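Local coordinates for putative uncharacterized protein Smu.1393c (Streptococcus mutans, PDB 4L9A) that is a probable carboxylesterase of the alpha/beta hydrolase fold, expected to hydrolyse ester bonds, at residues R38-F44 and L66-I72; F109-C115 and K133-I139. One frame throughout, in Å; residues are numbered along the deposited sequence.

Contact 1 of 2, residues R38-F44 and L66-I72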
ATOM      1  N   ARG A  38      13.660  -1.470  -9.715  1.00 31.70           N
ATOM      2  CA  ARG A  38      15.096  -1.245  -9.620  1.00 38.92           C
ATOM      3  C   ARG A  38      15.709  -2.537  -9.119  1.00 42.02           C
ATOM      4  O   ARG A  38      15.204  -3.145  -8.172  1.00 36.53           O
ATOM      5  CB  ARG A  38      15.393  -0.122  -8.618  1.00 41.75           C
ATOM      6  CG  ARG A  38      16.851   0.254  -8.518  1.00 50.32           C
ATOM      7  CD  ARG A  38      17.026   1.533  -7.732  1.00 48.45           C
ATOM      8  NE  ARG A  38      17.105   1.303  -6.289  1.00 45.44           N
ATOM      9  CZ  ARG A  38      16.879   2.246  -5.380  1.00 44.30           C
ATOM     10  NH1 ARG A  38      16.539   3.470  -5.770  1.00 44.14           N
ATOM     11  NH2 ARG A  38      16.980   1.970  -4.079  1.00 38.70           N
ATOM     12  N   GLU A  39      16.795  -2.963  -9.750  1.00 35.64           N
ATOM     13  CA  GLU A  39      17.497  -4.162  -9.313  1.00 37.95           C
ATOM     14  C   GLU A  39      18.070  -3.991  -7.923  1.00 38.37           C
ATOM     15  O   GLU A  39      18.356  -2.879  -7.488  1.00 46.14           O
ATOM     16  CB  GLU A  39      18.633  -4.509 -10.283  1.00 50.42           C
ATOM     17  CG  GLU A  39      18.202  -5.379 -11.445  1.00 57.69           C
ATOM     18  CD  GLU A  39      17.652  -6.718 -10.989  1.00 63.52           C
ATOM     19  OE1 GLU A  39      17.895  -7.099  -9.820  1.00 71.36           O
ATOM     20  OE2 GLU A  39      16.967  -7.384 -11.795  1.00 64.80           O
ATOM     21  N   GLY A  40      18.261  -5.107  -7.237  1.00 47.84           N
ATOM     22  CA  GLY A  40      18.842  -5.082  -5.908  1.00 48.47           C
ATOM     23  C   GLY A  40      18.148  -6.039  -4.963  1.00 42.67           C
ATOM     24  O   GLY A  40      16.949  -6.290  -5.094  1.00 37.74           O
ATOM     25  N   ASN A  41      18.915  -6.566  -4.012  1.00 48.07           N
ATOM     26  CA  ASN A  41      18.440  -7.565  -3.066  1.00 52.46           C
ATOM     27  C   ASN A  41      18.837  -7.141  -1.647  1.00 50.37           C
ATOM     28  O   ASN A  41      20.006  -6.847  -1.401  1.00 56.46           O
ATOM     29  CB  ASN A  41      19.077  -8.912  -3.418  1.00 58.54           C
ATOM     30  CG  ASN A  41      18.330 -10.091  -2.831  1.00 62.37           C
ATOM     31  OD1 ASN A  41      17.116 -10.218  -2.994  1.00 53.99           O
ATOM     32  ND2 ASN A  41      19.060 -10.972  -2.147  1.00 66.09           N
ATOM     33  N   PRO A  42      17.868  -7.087  -0.710  1.00 39.86           N
ATOM     34  CA  PRO A  42      16.446  -7.407  -0.880  1.00 37.03           C
ATOM     35  C   PRO A  42      15.700  -6.324  -1.644  1.00 38.02           C
ATOM     36  O   PRO A  42      16.208  -5.223  -1.851  1.00 41.27           O
ATOM     37  CB  PRO A  42      15.924  -7.448   0.562  1.00 44.08           C
ATOM     38  CG  PRO A  42      16.802  -6.497   1.297  1.00 39.11           C
ATOM     39  CD  PRO A  42      18.172  -6.708   0.684  1.00 41.26           C
ATOM     40  N   CYS A  43      14.489  -6.650  -2.067  1.00 32.97           N
ATOM     41  CA  CYS A  43      13.678  -5.703  -2.814  1.00 30.52           C
ATOM     42  C   CYS A  43      12.550  -5.160  -1.943  1.00 31.37           C
ATOM     43  O   CYS A  43      11.807  -5.929  -1.322  1.00 33.98           O
ATOM     44  CB  CYS A  43      13.111  -6.379  -4.065  1.00 38.87           C
ATOM     45  SG  CYS A  43      12.129  -5.302  -5.130  1.00 33.18           S
ATOM     46  N   PHE A  44      12.437  -3.838  -1.890  1.00 28.23           N
ATOM     47  CA  PHE A  44      11.271  -3.206  -1.275  1.00 27.22           C
ATOM     48  C   PHE A  44      10.099  -3.164  -2.234  1.00 34.02           C
ATOM     49  O   PHE A  44      10.136  -2.471  -3.263  1.00 28.75           O
ATOM     50  CB  PHE A  44      11.603  -1.807  -0.760  1.00 34.47           C
ATOM     51  CG  PHE A  44      12.008  -1.781   0.693  1.00 38.94           C
ATOM     52  CD1 PHE A  44      11.178  -1.217   1.653  1.00 44.69           C
ATOM     53  CD2 PHE A  44      13.206  -2.346   1.099  1.00 48.51           C
ATOM     54  CE1 PHE A  44      11.555  -1.203   2.998  1.00 41.50           C
ATOM     55  CE2 PHE A  44      13.585  -2.335   2.432  1.00 50.90           C
ATOM     56  CZ  PHE A  44      12.758  -1.761   3.379  1.00 38.02           C
ATOM     57  N   LEU A  66      15.728   5.343   0.252  1.00 43.62           N
ATOM     58  CA  LEU A  66      16.360   4.033   0.379  1.00 45.38           C
ATOM     59  C   LEU A  66      17.713   4.032  -0.343  1.00 52.47           C
ATOM     60  O   LEU A  66      17.879   4.720  -1.349  1.00 55.29           O
ATOM     61  CB  LEU A  66      15.441   2.928  -0.157  1.00 42.09           C
ATOM     62  CG  LEU A  66      14.180   2.615   0.662  1.00 38.79           C
ATOM     63  CD1 LEU A  66      13.199   1.729  -0.107  1.00 34.85           C
ATOM     64  CD2 LEU A  66      14.552   1.974   1.995  1.00 41.99           C
ATOM     65  N   PRO A  67      18.690   3.268   0.180  1.00 56.65           N
ATOM     66  CA  PRO A  67      20.018   3.168  -0.440  1.00 56.50           C
ATOM     67  C   PRO A  67      19.899   2.580  -1.838  1.00 60.42           C
ATOM     68  O   PRO A  67      19.085   1.679  -2.046  1.00 56.30           O
ATOM     69  CB  PRO A  67      20.759   2.176   0.462  1.00 57.99           C
ATOM     70  CG  PRO A  67      19.974   2.113   1.723  1.00 61.02           C
ATOM     71  CD  PRO A  67      18.552   2.373   1.338  1.00 55.67           C
ATOM     72  N   ASP A  68      20.696   3.072  -2.779  1.00 63.51           N
ATOM     73  CA  ASP A  68      20.579   2.632  -4.164  1.00 65.84           C
ATOM     74  C   ASP A  68      20.783   1.129  -4.316  1.00 59.95           C
ATOM     75  O   ASP A  68      20.364   0.534  -5.306  1.00 63.66           O
ATOM     76  CB  ASP A  68      21.556   3.400  -5.048  1.00 79.73           C
ATOM     77  CG  ASP A  68      21.263   4.883  -5.075  1.00 86.87           C
ATOM     78  OD1 ASP A  68      21.856   5.621  -4.260  1.00 93.31           O
ATOM     79  OD2 ASP A  68      20.427   5.305  -5.903  1.00 82.89           O
ATOM     80  N   SER A  69      21.420   0.520  -3.325  1.00 60.48           N
ATOM     81  CA  SER A  69      21.711  -0.909  -3.369  1.00 65.70           C
ATOM     82  C   SER A  69      20.460  -1.758  -3.153  1.00 57.44           C
ATOM     83  O   SER A  69      20.420  -2.933  -3.516  1.00 65.69           O
ATOM     84  CB  SER A  69      22.785  -1.261  -2.334  1.00 68.32           C
ATOM     85  OG  SER A  69      22.509  -0.655  -1.084  1.00 72.07           O
ATOM     86  N   ILE A  70      19.437  -1.151  -2.566  1.00 45.24           N
ATOM     87  CA  ILE A  70      18.202  -1.855  -2.248  1.00 39.24           C
ATOM     88  C   ILE A  70      17.307  -1.868  -3.469  1.00 39.01           C
ATOM     89  O   ILE A  70      17.182  -0.857  -4.159  1.00 46.82           O
ATOM     90  CB  ILE A  70      17.463  -1.181  -1.060  1.00 45.98           C
ATOM     91  CG1 ILE A  70      18.283  -1.325   0.226  1.00 57.55           C
ATOM     92  CG2 ILE A  70      16.080  -1.769  -0.883  1.00 36.46           C
ATOM     93  CD1 ILE A  70      18.460  -2.764   0.681  1.00 57.61           C
ATOM     94  N   GLY A  71      16.691  -3.014  -3.742  1.00 45.20           N
ATOM     95  CA  GLY A  71      15.788  -3.137  -4.872  1.00 41.97           C
ATOM     96  C   GLY A  71      14.473  -2.419  -4.619  1.00 40.24           C
ATOM     97  O   GLY A  71      14.098  -2.181  -3.474  1.00 36.38           O
ATOM     98  N   ILE A  72      13.776  -2.064  -5.692  1.00 33.18           N
ATOM     99  CA  ILE A  72      12.473  -1.422  -5.593  1.00 32.97           C
ATOM    100  C   ILE A  72      11.523  -2.109  -6.567  1.00 34.98           C
ATOM    101  O   ILE A  72      11.887  -2.371  -7.706  1.00 30.41           O
ATOM    102  CB  ILE A  72      12.543   0.086  -5.961  1.00 28.97           C
ATOM    103  CG1 ILE A  72      13.554   0.829  -5.085  1.00 34.51           C
ATOM    104  CG2 ILE A  72      11.170   0.727  -5.873  1.00 24.04           C
ATOM    105  CD1 ILE A  72      13.156   0.912  -3.593  1.00 29.21           C
TER

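Contact 2 of 2, residues F109-C115 and K133-I139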
ATOM      1  N   PHE A 109      15.070 -10.511  -7.737  1.00 43.67           N
ATOM      2  CA  PHE A 109      15.278 -10.473  -6.286  1.00 47.38           C
ATOM      3  C   PHE A 109      14.901 -11.793  -5.617  1.00 38.62           C
ATOM      4  O   PHE A 109      13.926 -12.434  -5.999  1.00 43.22           O
ATOM      5  CB  PHE A 109      14.537  -9.296  -5.642  1.00 45.72           C
ATOM      6  CG  PHE A 109      13.036  -9.410  -5.677  1.00 39.73           C
ATOM      7  CD1 PHE A 109      12.309  -8.903  -6.745  1.00 35.75           C
ATOM      8  CD2 PHE A 109      12.345  -9.980  -4.614  1.00 43.36           C
ATOM      9  CE1 PHE A 109      10.913  -8.982  -6.763  1.00 34.15           C
ATOM     10  CE2 PHE A 109      10.955 -10.067  -4.622  1.00 33.73           C
ATOM     11  CZ  PHE A 109      10.235  -9.563  -5.706  1.00 36.01           C
ATOM     12  N   GLN A 110      15.690 -12.212  -4.634  1.00 40.57           N
ATOM     13  CA  GLN A 110      15.402 -13.464  -3.942  1.00 46.06           C
ATOM     14  C   GLN A 110      14.729 -13.244  -2.576  1.00 47.89           C
ATOM     15  O   GLN A 110      14.036 -14.125  -2.069  1.00 49.12           O
ATOM     16  CB  GLN A 110      16.658 -14.330  -3.816  1.00 48.56           C
ATOM     17  CG  GLN A 110      17.003 -15.068  -5.108  1.00 58.13           C
ATOM     18  CD  GLN A 110      15.793 -15.776  -5.703  1.00 72.16           C
ATOM     19  OE1 GLN A 110      14.962 -16.323  -4.976  1.00 83.04           O
ATOM     20  NE2 GLN A 110      15.677 -15.747  -7.028  1.00 76.92           N
ATOM     21  N   SER A 111      14.935 -12.070  -1.993  1.00 44.92           N
ATOM     22  CA  SER A 111      14.250 -11.710  -0.747  1.00 45.07           C
ATOM     23  C   SER A 111      13.623 -10.320  -0.858  1.00 45.92           C
ATOM     24  O   SER A 111      14.012  -9.514  -1.715  1.00 40.48           O
ATOM     25  CB  SER A 111      15.213 -11.771   0.433  1.00 48.17           C
ATOM     26  OG  SER A 111      16.284 -10.867   0.241  1.00 51.41           O
ATOM     27  N   TYR A 112      12.642 -10.037  -0.004  1.00 39.97           N
ATOM     28  CA  TYR A 112      11.944  -8.766  -0.090  1.00 35.52           C
ATOM     29  C   TYR A 112      11.377  -8.301   1.247  1.00 38.55           C
ATOM     30  O   TYR A 112      11.247  -9.081   2.196  1.00 36.09           O
ATOM     31  CB  TYR A 112      10.804  -8.873  -1.099  1.00 28.90           C
ATOM     32  CG  TYR A 112       9.690  -9.783  -0.642  1.00 33.12           C
ATOM     33  CD1 TYR A 112       9.819 -11.168  -0.716  1.00 37.70           C
ATOM     34  CD2 TYR A 112       8.516  -9.262  -0.128  1.00 27.79           C
ATOM     35  CE1 TYR A 112       8.795 -12.010  -0.295  1.00 38.57           C
ATOM     36  CE2 TYR A 112       7.483 -10.089   0.299  1.00 29.04           C
ATOM     37  CZ  TYR A 112       7.628 -11.461   0.216  1.00 40.44           C
ATOM     38  OH  TYR A 112       6.600 -12.278   0.638  1.00 37.86           O
ATOM     39  N   LEU A 113      11.055  -7.015   1.302  1.00 38.85           N
ATOM     40  CA  LEU A 113      10.202  -6.464   2.350  1.00 39.29           C
ATOM     41  C   LEU A 113       9.008  -5.840   1.656  1.00 36.45           C
ATOM     42  O   LEU A 113       9.139  -5.259   0.578  1.00 33.43           O
ATOM     43  CB  LEU A 113      10.935  -5.406   3.172  1.00 37.03           C
ATOM     44  CG  LEU A 113      12.006  -5.903   4.143  1.00 42.29           C
ATOM     45  CD1 LEU A 113      13.315  -6.132   3.406  1.00 41.83           C
ATOM     46  CD2 LEU A 113      12.195  -4.895   5.268  1.00 42.26           C
ATOM     47  N   LEU A 114       7.838  -5.997   2.257  1.00 29.81           N
ATOM     48  CA  LEU A 114       6.624  -5.377   1.753  1.00 25.36           C
ATOM     49  C   LEU A 114       6.381  -4.080   2.508  1.00 27.55           C
ATOM     50  O   LEU A 114       6.467  -4.052   3.738  1.00 28.62           O
ATOM     51  CB  LEU A 114       5.436  -6.310   1.967  1.00 31.67           C
ATOM     52  CG  LEU A 114       5.094  -7.217   0.790  1.00 36.50           C
ATOM     53  CD1 LEU A 114       4.171  -8.356   1.219  1.00 32.12           C
ATOM     54  CD2 LEU A 114       4.482  -6.383  -0.327  1.00 36.90           C
ATOM     55  N   CYS A 115       6.076  -3.014   1.775  1.00 23.90           N
ATOM     56  CA  CYS A 115       5.722  -1.735   2.376  1.00 24.64           C
ATOM     57  C   CYS A 115       4.388  -1.331   1.783  1.00 28.34           C
ATOM     58  O   CYS A 115       4.269  -1.150   0.573  1.00 27.38           O
ATOM     59  CB  CYS A 115       6.790  -0.670   2.076  1.00 26.71           C
ATOM     60  SG  CYS A 115       6.430   0.997   2.766  1.00 28.01           S
ATOM     61  N   LYS A 133       9.601 -16.744  -2.416  1.00 48.00           N
ATOM     62  CA  LYS A 133      10.669 -15.800  -2.087  1.00 47.14           C
ATOM     63  C   LYS A 133      10.577 -15.436  -0.617  1.00 52.12           C
ATOM     64  O   LYS A 133       9.488 -15.461  -0.037  1.00 48.75           O
ATOM     65  CB  LYS A 133      10.602 -14.552  -2.970  1.00 42.33           C
ATOM     66  CG  LYS A 133      11.035 -14.854  -4.414  1.00 44.74           C
ATOM     67  CD  LYS A 133      11.053 -13.632  -5.319  1.00 43.85           C
ATOM     68  CE  LYS A 133      11.426 -14.055  -6.746  1.00 49.05           C
ATOM     69  NZ  LYS A 133      11.885 -12.931  -7.604  1.00 45.51           N
ATOM     70  N   ALA A 134      11.716 -15.102  -0.017  1.00 48.97           N
ATOM     71  CA  ALA A 134      11.780 -14.886   1.420  1.00 43.97           C
ATOM     72  C   ALA A 134      11.422 -13.463   1.813  1.00 50.53           C
ATOM     73  O   ALA A 134      12.059 -12.503   1.382  1.00 42.75           O
ATOM     74  CB  ALA A 134      13.158 -15.246   1.962  1.00 43.98           C
ATOM     75  N   CYS A 135      10.410 -13.339   2.664  1.00 51.28           N
ATOM     76  CA  CYS A 135      10.032 -12.045   3.198  1.00 41.13           C
ATOM     77  C   CYS A 135      10.870 -11.713   4.426  1.00 38.99           C
ATOM     78  O   CYS A 135      10.912 -12.488   5.383  1.00 39.89           O
ATOM     79  CB  CYS A 135       8.550 -12.047   3.556  1.00 42.31           C
ATOM     80  SG  CYS A 135       7.953 -10.452   4.092  1.00 35.89           S
ATOM     81  N   LEU A 136      11.538 -10.566   4.403  1.00 37.87           N
ATOM     82  CA  LEU A 136      12.366 -10.151   5.539  1.00 34.39           C
ATOM     83  C   LEU A 136      11.661  -9.192   6.507  1.00 34.94           C
ATOM     84  O   LEU A 136      12.173  -8.917   7.593  1.00 42.66           O
ATOM     85  CB  LEU A 136      13.651  -9.492   5.050  1.00 41.30           C
ATOM     86  CG  LEU A 136      14.518 -10.371   4.152  1.00 50.23           C
ATOM     87  CD1 LEU A 136      15.681  -9.574   3.600  1.00 54.30           C
ATOM     88  CD2 LEU A 136      15.006 -11.582   4.919  1.00 54.05           C
ATOM     89  N   GLY A 137      10.510  -8.668   6.118  1.00 38.70           N
ATOM     90  CA  GLY A 137       9.856  -7.672   6.942  1.00 33.51           C
ATOM     91  C   GLY A 137       8.607  -7.099   6.319  1.00 36.16           C
ATOM     92  O   GLY A 137       8.447  -7.073   5.092  1.00 32.69           O
ATOM     93  N   PHE A 138       7.713  -6.632   7.180  1.00 26.84           N
ATOM     94  CA  PHE A 138       6.515  -5.926   6.750  1.00 29.49           C
ATOM     95  C   PHE A 138       6.555  -4.512   7.307  1.00 28.07           C
ATOM     96  O   PHE A 138       6.832  -4.322   8.487  1.00 27.07           O
ATOM     97  CB  PHE A 138       5.261  -6.649   7.243  1.00 29.13           C
ATOM     98  CG  PHE A 138       3.981  -5.911   6.946  1.00 28.52           C
ATOM     99  CD1 PHE A 138       3.450  -5.905   5.662  1.00 24.45           C
ATOM    100  CD2 PHE A 138       3.306  -5.233   7.957  1.00 27.99           C
ATOM    101  CE1 PHE A 138       2.270  -5.226   5.378  1.00 23.59           C
ATOM    102  CE2 PHE A 138       2.139  -4.553   7.687  1.00 24.33           C
ATOM    103  CZ  PHE A 138       1.613  -4.545   6.392  1.00 25.55           C
ATOM    104  N   ILE A 139       6.301  -3.527   6.453  1.00 27.98           N
ATOM    105  CA  ILE A 139       6.245  -2.132   6.872  1.00 28.63           C
ATOM    106  C   ILE A 139       4.854  -1.614   6.538  1.00 28.69           C
ATOM    107  O   ILE A 139       4.491  -1.478   5.371  1.00 27.09           O
ATOM    108  CB  ILE A 139       7.298  -1.268   6.147  1.00 24.55           C
ATOM    109  CG1 ILE A 139       8.685  -1.929   6.196  1.00 30.02           C
ATOM    110  CG2 ILE A 139       7.327   0.132   6.728  1.00 29.47           C
ATOM    111  CD1 ILE A 139       9.229  -2.133   7.598  1.00 37.79           C
TER

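Contact 1 of 2, residues R38-F44 and L66-I72
Arg38 sends CG anti to its own backbone N (chi1 -176°) and then bends at chi3 (86°), a path that brings its guanidinium side-on to the carbonyl of Ile70. NE and NH2 both donate to Ile70 O, at 3.0 and 2.8 Å, and that oxygen lies close to the guanidinium plane. The flat group is sandwiched: Ile72 CG1 sits over the centre of one face, 3.6 Å from Arg38 CZ, and Asp68 CA lies over the opposite face, nearer the rim. Ile72 keeps CG1 beside its backbone N (chi1 -57°), which turns this methylene toward the arginine. The carboxylate of Asp68 stays well out of the guanidinium plane, so it offers nearby charge and no bond. Strand 71-75 is bordered on both sides here. Arg38 and Ile72 form an antiparallel hydrogen-bonded pair, whereas 43-44 runs parallel to it: Gly71 N donates to Pro42 O at 2.9 Å, and Phe44 N to Gly71 O. This puts strand 71-75 between 33-38 and 43-47, the 1-2-4-3 order that opens the alpha/beta hydrolase sheet. The chain between these two edges loops past Gly71, whose CA is 3.4 Å from Gly40 O, and a cis peptide precedes Pro42. On the Phe44 side, Leu66 CD1 makes a CH-pi contact over the ring, 4.2 Å from its centroid, while Ile70 CG2 approaches CD2 of Phe44 obliquely at 3.5 Å. Val282 and Leu279 of helix 275-287 pack on Phe44 and Leu66, respectively. Arg38, ending strand 33-38, thus holds Ile70, the last residue of the type I turn Pro67 to Ile70 that leads into strand 71-75. Two donors on one oxygen, with both faces covered, fix the guanidinium's rotation, and the positive charge would probably polarise the Ile70 carbonyl.

Contact 2 of 2, residues F109-C115 and K133-I139
Strands 111-117 and 134-141 are the two parallel strands of a beta-alpha-beta unit crossing over through helix 120-130, and this contact pairs them from their N-terminal ends in the core of the alpha/beta hydrolase sheet. Before the strands begin, Lys133 reaches back with its chain extended beyond CG, and NZ donates to Phe109 O at 2.6 Å in the carbonyl plane. The same ammonium stands over the centre of the Phe109 ring, 4.0 Å from the centroid and almost on the ring normal, a cation-pi contact; the ring and the lysine chain cross at about a right angle, with Lys133 CD 3.6 Å from CE2 of Phe109. The carbonyls of Phe104 and Phe107 also accept from NZ. Tyr112 puts CG between its backbone N and carbonyl carbon (chi1 68°), laying the ring across Cys135: Cys135 CA lies over one face, CB is 3.5 Å from CZ of Tyr112, and the sulfur comes in obliquely. Lys133 O meets the ring edge, and Ser131 OG bonds the hydroxyl. The ladder runs from Ala134 N to Gln110 O through Leu136 N to Tyr112 O (2.7 Å, nearly straight at 174°) to Ile139 N and Leu114 O at 2.8 Å. Tyr112 faces Cys135 and Leu114 faces Phe138, so strand 134-141 carries one extra residue between these pairs, at Leu136-Gly137. Leu113 CD1 touches Leu136 CB at 3.8 Å, and helix 275-287 covers Leu113 and Ile139. The lysine's buried charge is therefore met by three carbonyl oxygens and an aromatic face, whereas the buried Gly137 N has no partner in the model.

How the contacts relate
From the N terminus, strand 33-38 ends in the tight loop that leads into strand 43-47, and contact 1 closes once the chain returns through helices 55-58 and 60-63 to strand 71-75. Helix 93-106 then brings it to strand 111-117, and contact 2 closes after helix 120-130. The two closures are in series, neither enclosing nor crossing the other, with centres about 11 Å apart. They meet because strands 43-47 and 111-117 are sheet neighbours: Cys43 bonds Ser111 and Leu113 through its backbone, and Asn41 OD1 takes Gln110 N and Ser111 N. Together they join five successive strands, from 33-38 to 134-141, and helix 275-287 packs against both.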